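Local coordinates for N-alpha-acetyltransferase 35, NatC auxiliary subunit (Saccharomyces cerevisiae, PDB 6YGA), which serves as the large auxiliary subunit of the NatC N-terminal acetyltransferase, which acetylates the N-terminal methionine of the L-A virus Gag protein, at the interface of chains B and A and the interface of chains A and C. Sequence-based numbering; all coordinates share one arbitrary frame. Chains: chain A, N-alpha-acetyltransferase 35, NatC auxiliary subunit; chain B, N-alpha-acetyltransferase 30; chain C, N-alpha-acetyltransferase 38, NatC auxiliary subunit.

Contact 1: the interface of chains B and A. Residues chain B 131, 133-134, 136, 156-157; chain A 463-464, 572, 579, 583-584, 587.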
loop_
_atom_site.group_PDB
_atom_site.type_symbol
_atom_site.label_atom_id
_atom_site.label_comp_id
_atom_site.label_asym_id
_atom_site.label_seq_id
_atom_site.Cartn_x
_atom_site.Cartn_y
_atom_site.Cartn_z
ATOM N N GLU B 131 -10.738 6.456 18.834
ATOM C CA GLU B 131 -11.441 7.588 18.240
ATOM C C GLU B 131 -12.383 8.247 19.238
ATOM O O GLU B 131 -12.650 9.451 19.138
ATOM C CB GLU B 131 -12.193 7.140 16.987
ATOM C CG GLU B 131 -11.269 6.704 15.857
ATOM C CD GLU B 131 -11.969 5.864 14.808
ATOM O OE1 GLU B 131 -13.207 5.713 14.882
ATOM O OE2 GLU B 131 -11.273 5.347 13.909
HETATM N N MSE B 133 -11.572 8.958 22.146
HETATM C CA MSE B 133 -10.737 9.822 22.980
HETATM C C MSE B 133 -10.267 11.047 22.205
HETATM O O MSE B 133 -9.636 11.944 22.764
HETATM C CB MSE B 133 -9.529 9.055 23.520
HETATM C CG MSE B 133 -9.890 7.822 24.317
HETATM SE SE MSE B 133 -8.307 6.909 24.981
HETATM C CE MSE B 133 -7.547 8.347 26.047
ATOM N N GLY B 134 -10.576 11.076 20.911
ATOM C CA GLY B 134 -10.238 12.195 20.058
ATOM C C GLY B 134 -9.298 11.859 18.928
ATOM O O GLY B 134 -9.020 12.732 18.098
ATOM N N ILE B 136 -7.997 10.677 15.397
ATOM C CA ILE B 136 -8.536 10.637 14.046
ATOM C C ILE B 136 -7.546 9.901 13.157
ATOM O O ILE B 136 -6.344 9.848 13.431
ATOM C CB ILE B 136 -8.839 12.041 13.475
ATOM C CG1 ILE B 136 -7.593 12.927 13.518
ATOM C CG2 ILE B 136 -9.999 12.684 14.224
ATOM C CD1 ILE B 136 -7.804 14.300 12.908
ATOM N N LEU B 156 -3.567 11.718 17.936
ATOM C CA LEU B 156 -4.310 12.555 18.873
ATOM C C LEU B 156 -3.474 13.787 19.175
ATOM O O LEU B 156 -2.407 13.671 19.811
ATOM C CB LEU B 156 -4.628 11.795 20.158
ATOM C CG LEU B 156 -5.226 12.598 21.314
ATOM C CD1 LEU B 156 -6.657 13.003 20.997
ATOM C CD2 LEU B 156 -5.156 11.808 22.617
ATOM N N PRO B 157 -3.902 14.974 18.747
ATOM C CA PRO B 157 -3.090 16.179 18.952
ATOM C C PRO B 157 -3.299 16.754 20.348
ATOM O O PRO B 157 -4.433 16.924 20.808
ATOM C CB PRO B 157 -3.602 17.132 17.868
ATOM C CG PRO B 157 -5.028 16.748 17.711
ATOM C CD PRO B 157 -5.132 15.260 17.990
ATOM N N PHE A 463 -18.555 12.297 11.757
ATOM C CA PHE A 463 -18.691 13.674 12.222
ATOM C C PHE A 463 -17.822 14.638 11.425
ATOM O O PHE A 463 -18.095 15.843 11.424
ATOM C CB PHE A 463 -18.381 13.773 13.723
ATOM C CG PHE A 463 -16.914 13.713 14.068
ATOM C CD1 PHE A 463 -16.127 14.857 14.042
ATOM C CD2 PHE A 463 -16.336 12.522 14.474
ATOM C CE1 PHE A 463 -14.786 14.803 14.380
ATOM C CE2 PHE A 463 -14.997 12.463 14.816
ATOM C CZ PHE A 463 -14.222 13.603 14.768
ATOM N N GLU A 464 -16.788 14.136 10.753
ATOM C CA GLU A 464 -15.939 14.950 9.893
ATOM C C GLU A 464 -16.510 15.128 8.492
ATOM O O GLU A 464 -15.898 15.829 7.681
ATOM C CB GLU A 464 -14.545 14.326 9.787
ATOM C CG GLU A 464 -13.770 14.263 11.091
ATOM C CD GLU A 464 -12.406 13.609 10.929
ATOM O OE1 GLU A 464 -12.353 12.401 10.609
ATOM O OE2 GLU A 464 -11.387 14.305 11.114
ATOM N N ASN A 572 -16.300 15.308 17.801
ATOM C CA ASN A 572 -16.447 14.013 18.455
ATOM C C ASN A 572 -17.573 14.072 19.478
ATOM O O ASN A 572 -17.645 14.998 20.291
ATOM C CB ASN A 572 -15.133 13.605 19.124
ATOM C CG ASN A 572 -15.197 12.221 19.766
ATOM O OD1 ASN A 572 -16.041 11.394 19.417
ATOM N ND2 ASN A 572 -14.294 11.966 20.707
ATOM N N SER A 579 -7.715 16.439 24.443
ATOM C CA SER A 579 -7.621 17.320 23.289
ATOM C C SER A 579 -8.854 18.212 23.202
ATOM O O SER A 579 -9.819 18.062 23.956
ATOM C CB SER A 579 -7.465 16.519 21.991
ATOM O OG SER A 579 -7.350 17.386 20.877
ATOM N N LEU A 583 -7.879 21.748 17.846
ATOM C CA LEU A 583 -6.659 21.028 17.491
ATOM C C LEU A 583 -6.958 19.884 16.532
ATOM O O LEU A 583 -6.195 19.635 15.591
ATOM C CB LEU A 583 -5.969 20.504 18.749
ATOM C CG LEU A 583 -5.379 21.552 19.697
ATOM C CD1 LEU A 583 -4.807 20.897 20.948
ATOM C CD2 LEU A 583 -4.314 22.371 18.983
ATOM N N ILE A 584 -8.069 19.178 16.751
ATOM C CA ILE A 584 -8.423 18.059 15.884
ATOM C C ILE A 584 -8.800 18.557 14.496
ATOM O O ILE A 584 -8.442 17.943 13.483
ATOM C CB ILE A 584 -9.551 17.230 16.526
ATOM C CG1 ILE A 584 -9.047 16.546 17.796
ATOM C CG2 ILE A 584 -10.087 16.194 15.553
ATOM C CD1 ILE A 584 -10.136 15.876 18.591
ATOM N N LEU A 587 -5.520 19.563 12.668
ATOM C CA LEU A 587 -4.755 18.393 12.257
ATOM C C LEU A 587 -5.316 17.787 10.976
ATOM O O LEU A 587 -4.556 17.340 10.109
ATOM C CB LEU A 587 -4.750 17.358 13.380
ATOM C CG LEU A 587 -4.037 16.038 13.082
ATOM C CD1 LEU A 587 -2.538 16.261 12.940
ATOM C CD2 LEU A 587 -4.334 15.000 14.157
#
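Branched aliphatic side chains meet where one face of the short helix A:581-588 packs against two neighbouring strand ends of the catalytic GNAT subunit, 136-141 and 151-157. At the centre B:Ile136 crosses A:Ile584 obliquely, methyl branch to methyl branch, with B:Ile136 CG2 3.8 Å from A:Ile584 CG2. The longer arm of B:Ile136 takes the crowded position between backbone N and carbonyl carbon (chi1 56°), which carries CD1 toward the helix. There the side chain slides past A:Leu587 in the opposite direction, CD1 lying 3.8 Å from A:Leu587 CD2. Beta-branched isoleucine suits this place because its two arms spread over neighbouring helix residues, CG2 chiefly on A:Ile584 and CD1 reaching on to A:Leu587. A:Leu587, with CG anti to the backbone N (chi1 177°), turns that same CD2 to B:Pro157 CD as well.

B:Pro157 crosses A:Ile584 at about a right angle and meets A:Leu583 through CG, 4.0 Å from A:Leu583 CB. Its rigid ring offers a compact apolar surface to one turn of the helix. On another side A:Ile584 sends CD1 over B:Gly134, 4.0 Å from the glycine CA; with no side chain here, the methyl rests directly on the backbone. That glycine adopts a positive phi of 118° in the turn between helix 124-131 and strand 136-141.

Toward the rim, the extended A:Glu464 brings carboxylate OE2 to 3.8 Å from B:Ile136 CG2, a van der Waals approach by a probably charged group to the flank of the apolar patch. A:Asn572 points its amide ND2 at the last turn of helix B:124-131, but its 3.4 Å separation from the carbonyl B:Glu131 O makes this a loose polar approach. The firmer polar link is made by A:Ser579, whose small side chain suits a close approach to the strand end: hydroxyl OG, anti to its own backbone N, donates a hydrogen bond in the carbonyl plane to B:Pro157 O at 3.0 Å.

Contact 2: the interface of chains A and C. Residues chain A 18, 20-24; chain C 15, 66-71, 73.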
loop_
_atom_site.group_PDB
_atom_site.type_symbol
_atom_site.label_atom_id
_atom_site.label_comp_id
_atom_site.label_asym_id
_atom_site.label_seq_id
_atom_site.Cartn_x
_atom_site.Cartn_y
_atom_site.Cartn_z
ATOM N N PHE A 18 38.735 -21.869 13.927
ATOM C CA PHE A 18 39.372 -21.178 15.042
ATOM C C PHE A 18 40.470 -22.062 15.623
ATOM O O PHE A 18 40.211 -23.203 16.021
ATOM C CB PHE A 18 38.344 -20.817 16.113
ATOM C CG PHE A 18 37.260 -19.898 15.623
ATOM C CD1 PHE A 18 36.047 -20.406 15.190
ATOM C CD2 PHE A 18 37.456 -18.526 15.593
ATOM C CE1 PHE A 18 35.048 -19.563 14.738
ATOM C CE2 PHE A 18 36.460 -17.677 15.142
ATOM C CZ PHE A 18 35.255 -18.196 14.714
ATOM N N GLN A 20 42.293 -21.691 18.425
ATOM C CA GLN A 20 42.218 -21.903 19.866
ATOM C C GLN A 20 41.039 -21.129 20.435
ATOM O O GLN A 20 40.952 -19.910 20.262
ATOM C CB GLN A 20 43.522 -21.479 20.547
ATOM C CG GLN A 20 43.545 -21.736 22.042
ATOM C CD GLN A 20 43.360 -23.200 22.390
ATOM O OE1 GLN A 20 43.687 -24.087 21.601
ATOM N NE2 GLN A 20 42.827 -23.460 23.578
ATOM N N LEU A 21 40.144 -21.838 21.118
ATOM C CA LEU A 21 38.953 -21.249 21.717
ATOM C C LEU A 21 38.997 -21.421 23.227
ATOM O O LEU A 21 39.373 -22.485 23.728
ATOM C CB LEU A 21 37.677 -21.894 21.164
ATOM C CG LEU A 21 37.316 -21.594 19.710
ATOM C CD1 LEU A 21 36.018 -22.283 19.337
ATOM C CD2 LEU A 21 37.202 -20.099 19.487
ATOM N N VAL A 22 38.600 -20.372 23.945
ATOM C CA VAL A 22 38.554 -20.364 25.403
ATOM C C VAL A 22 37.111 -20.147 25.838
ATOM O O VAL A 22 36.420 -19.276 25.297
ATOM C CB VAL A 22 39.471 -19.274 25.989
ATOM C CG1 VAL A 22 39.419 -19.295 27.505
ATOM C CG2 VAL A 22 40.901 -19.456 25.490
ATOM N N ASP A 23 36.657 -20.948 26.801
ATOM C CA ASP A 23 35.326 -20.771 27.371
ATOM C C ASP A 23 35.315 -19.543 28.272
ATOM O O ASP A 23 36.169 -19.399 29.152
ATOM C CB ASP A 23 34.914 -22.016 28.158
ATOM C CG ASP A 23 33.464 -21.974 28.624
ATOM O OD1 ASP A 23 32.797 -20.931 28.456
ATOM O OD2 ASP A 23 32.987 -22.998 29.159
ATOM N N VAL A 24 34.343 -18.657 28.047
ATOM C CA VAL A 24 34.224 -17.414 28.801
ATOM C C VAL A 24 32.813 -17.312 29.375
ATOM O O VAL A 24 32.334 -16.217 29.692
ATOM C CB VAL A 24 34.566 -16.197 27.915
ATOM C CG1 VAL A 24 34.949 -14.988 28.762
ATOM C CG2 VAL A 24 35.696 -16.536 26.955
ATOM N N ILE C 15 31.335 -17.513 20.059
ATOM C CA ILE C 15 30.824 -18.844 19.756
ATOM C C ILE C 15 29.846 -19.217 20.860
ATOM O O ILE C 15 30.228 -19.307 22.034
ATOM C CB ILE C 15 31.955 -19.878 19.642
ATOM C CG1 ILE C 15 32.731 -19.701 18.331
ATOM C CG2 ILE C 15 31.397 -21.289 19.733
ATOM C CD1 ILE C 15 33.803 -18.625 18.365
ATOM N N ILE C 66 29.521 -19.929 26.145
ATOM C CA ILE C 66 30.025 -18.786 25.395
ATOM C C ILE C 66 31.533 -18.936 25.269
ATOM O O ILE C 66 32.231 -19.112 26.275
ATOM C CB ILE C 66 29.658 -17.454 26.078
ATOM C CG1 ILE C 66 28.140 -17.325 26.213
ATOM C CG2 ILE C 66 30.207 -16.278 25.289
ATOM C CD1 ILE C 66 27.699 -16.098 26.981
HETATM N N MSE C 67 32.034 -18.879 24.039
HETATM C CA MSE C 67 33.466 -19.025 23.795
HETATM C C MSE C 67 33.993 -17.960 22.838
HETATM O O MSE C 67 33.269 -17.495 21.961
HETATM C CB MSE C 67 33.772 -20.419 23.251
HETATM C CG MSE C 67 33.497 -21.535 24.239
HETATM SE SE MSE C 67 34.166 -23.241 23.592
HETATM C CE MSE C 67 33.602 -24.361 25.079
ATOM N N ILE C 68 35.255 -17.570 23.019
ATOM C CA ILE C 68 35.895 -16.568 22.178
ATOM C C ILE C 68 37.247 -17.104 21.726
ATOM O O ILE C 68 37.865 -17.935 22.401
ATOM C CB ILE C 68 36.054 -15.210 22.908
ATOM C CG1 ILE C 68 36.358 -14.085 21.914
ATOM C CG2 ILE C 68 37.147 -15.282 23.959
ATOM C CD1 ILE C 68 36.572 -12.731 22.565
ATOM N N ASP C 69 37.694 -16.638 20.560
ATOM C CA ASP C 69 38.999 -17.030 20.046
ATOM C C ASP C 69 40.096 -16.559 20.992
ATOM O O ASP C 69 40.053 -15.437 21.506
ATOM C CB ASP C 69 39.218 -16.438 18.652
ATOM C CG ASP C 69 40.073 -17.326 17.765
ATOM O OD1 ASP C 69 40.144 -18.544 18.025
ATOM O OD2 ASP C 69 40.676 -16.804 16.804
ATOM N N LYS C 70 41.077 -17.429 21.232
ATOM C CA LYS C 70 42.197 -17.055 22.093
ATOM C C LYS C 70 42.922 -15.803 21.618
ATOM O O LYS C 70 43.124 -14.891 22.439
ATOM C CB LYS C 70 43.170 -18.231 22.234
ATOM C CG LYS C 70 44.574 -17.803 22.649
ATOM C CD LYS C 70 45.618 -18.834 22.261
ATOM C CE LYS C 70 47.024 -18.289 22.443
ATOM N NZ LYS C 70 47.257 -17.786 23.825
ATOM N N PRO C 71 43.341 -15.675 20.347
ATOM C CA PRO C 71 44.048 -14.441 19.961
ATOM C C PRO C 71 43.185 -13.197 20.070
ATOM O O PRO C 71 43.695 -12.125 20.419
ATOM C CB PRO C 71 44.474 -14.720 18.512
ATOM C CG PRO C 71 43.498 -15.714 18.020
ATOM C CD PRO C 71 43.231 -16.602 19.204
ATOM N N LEU C 73 40.754 -12.722 22.271
ATOM C CA LEU C 73 40.538 -12.426 23.685
ATOM C C LEU C 73 41.680 -11.599 24.265
ATOM O O LEU C 73 41.450 -10.613 24.975
ATOM C CB LEU C 73 40.368 -13.728 24.471
ATOM C CG LEU C 73 40.448 -13.641 25.999
ATOM C CD1 LEU C 73 39.377 -12.712 26.553
ATOM C CD2 LEU C 73 40.337 -15.027 26.621
#
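A:Leu21 starts the short strand A:21-23, which pairs antiparallel with the edge of strand C:63-69 in the Sm-like subunit. Its CB lies 4.2 Å from the carbonyl oxygen C:Ile68 O. CG is anti to the carbonyl carbon (chi1 -70°), and the side chain crosses that of C:Asp69 at about a right angle, with CD2 3.6 Å from C:Asp69 CA. The same methyl reaches C:Ile15 CD1 at 3.9 Å, on the neighbouring strand C:13-18. Leucine suits this place because its branched tip can touch both strands.

A:Phe18 adds to this apolar cluster: C:Ile15 approaches tip to tip, setting CD1 over one ring face, near the rim. The carboxylate of C:Asp69 lies at the ring's edge, with OD2 in the ring plane and the two flat groups 74° apart, so it would face the slightly positive ring hydrogens. Its other oxygen, OD1, is 2.7 Å from A:Gln20 O, a crowded pairing of two acceptors unless the acid is protonated.

The backbones carry the pairing. A:Val22 exchanges two bonds with C:Ile68: its N-H approaches C:Ile68 O nearly along that C=O axis, while its own carbonyl receives C:Ile68 N in plane. Both are beta-branched, which favours the extended backbone. A:Val24 N then bonds C:Ile66 O at 2.8 Å, and its CG2 packs on C:Ile68 CG2 just past the strand end. At the opposite end C:Lys70 N gives an almost straight bond to A:Gln20 O (175° at H), although it sits above the carbonyl plane. The aliphatic stem of lysine also serves as packing surface, C:Lys70 CB lying 3.5 Å from A:Gln20 CG, and selenomethionine C:Met67 runs its flexible extended chain past A:Asp23, CG 3.7 Å from A:Asp23 CA.

The added strand thus extends the Sm-type sheet at strand C:63-69, just before helix C:70-76, and leads through A:Val24 into helix A:25-34.

Contact 1 and contact 2 have centres of C-alpha atoms about 58 Å apart and share no residues or secondary-structure elements. Chain A is common to both: its N-terminal segment serves contact 2, whereas residues more than 400 positions later serve contact 1. The modes differ too, helix-to-strand-end packing for the catalytic subunit in contact 1 and strand addition to the Sm-like subunit in contact 2. The large subunit can therefore hold both smaller partners through distant parts of one chain, consistent with a scaffold role in the heterotrimeric NatC complex. The two contacts alone do not show whether binding at one influences the other.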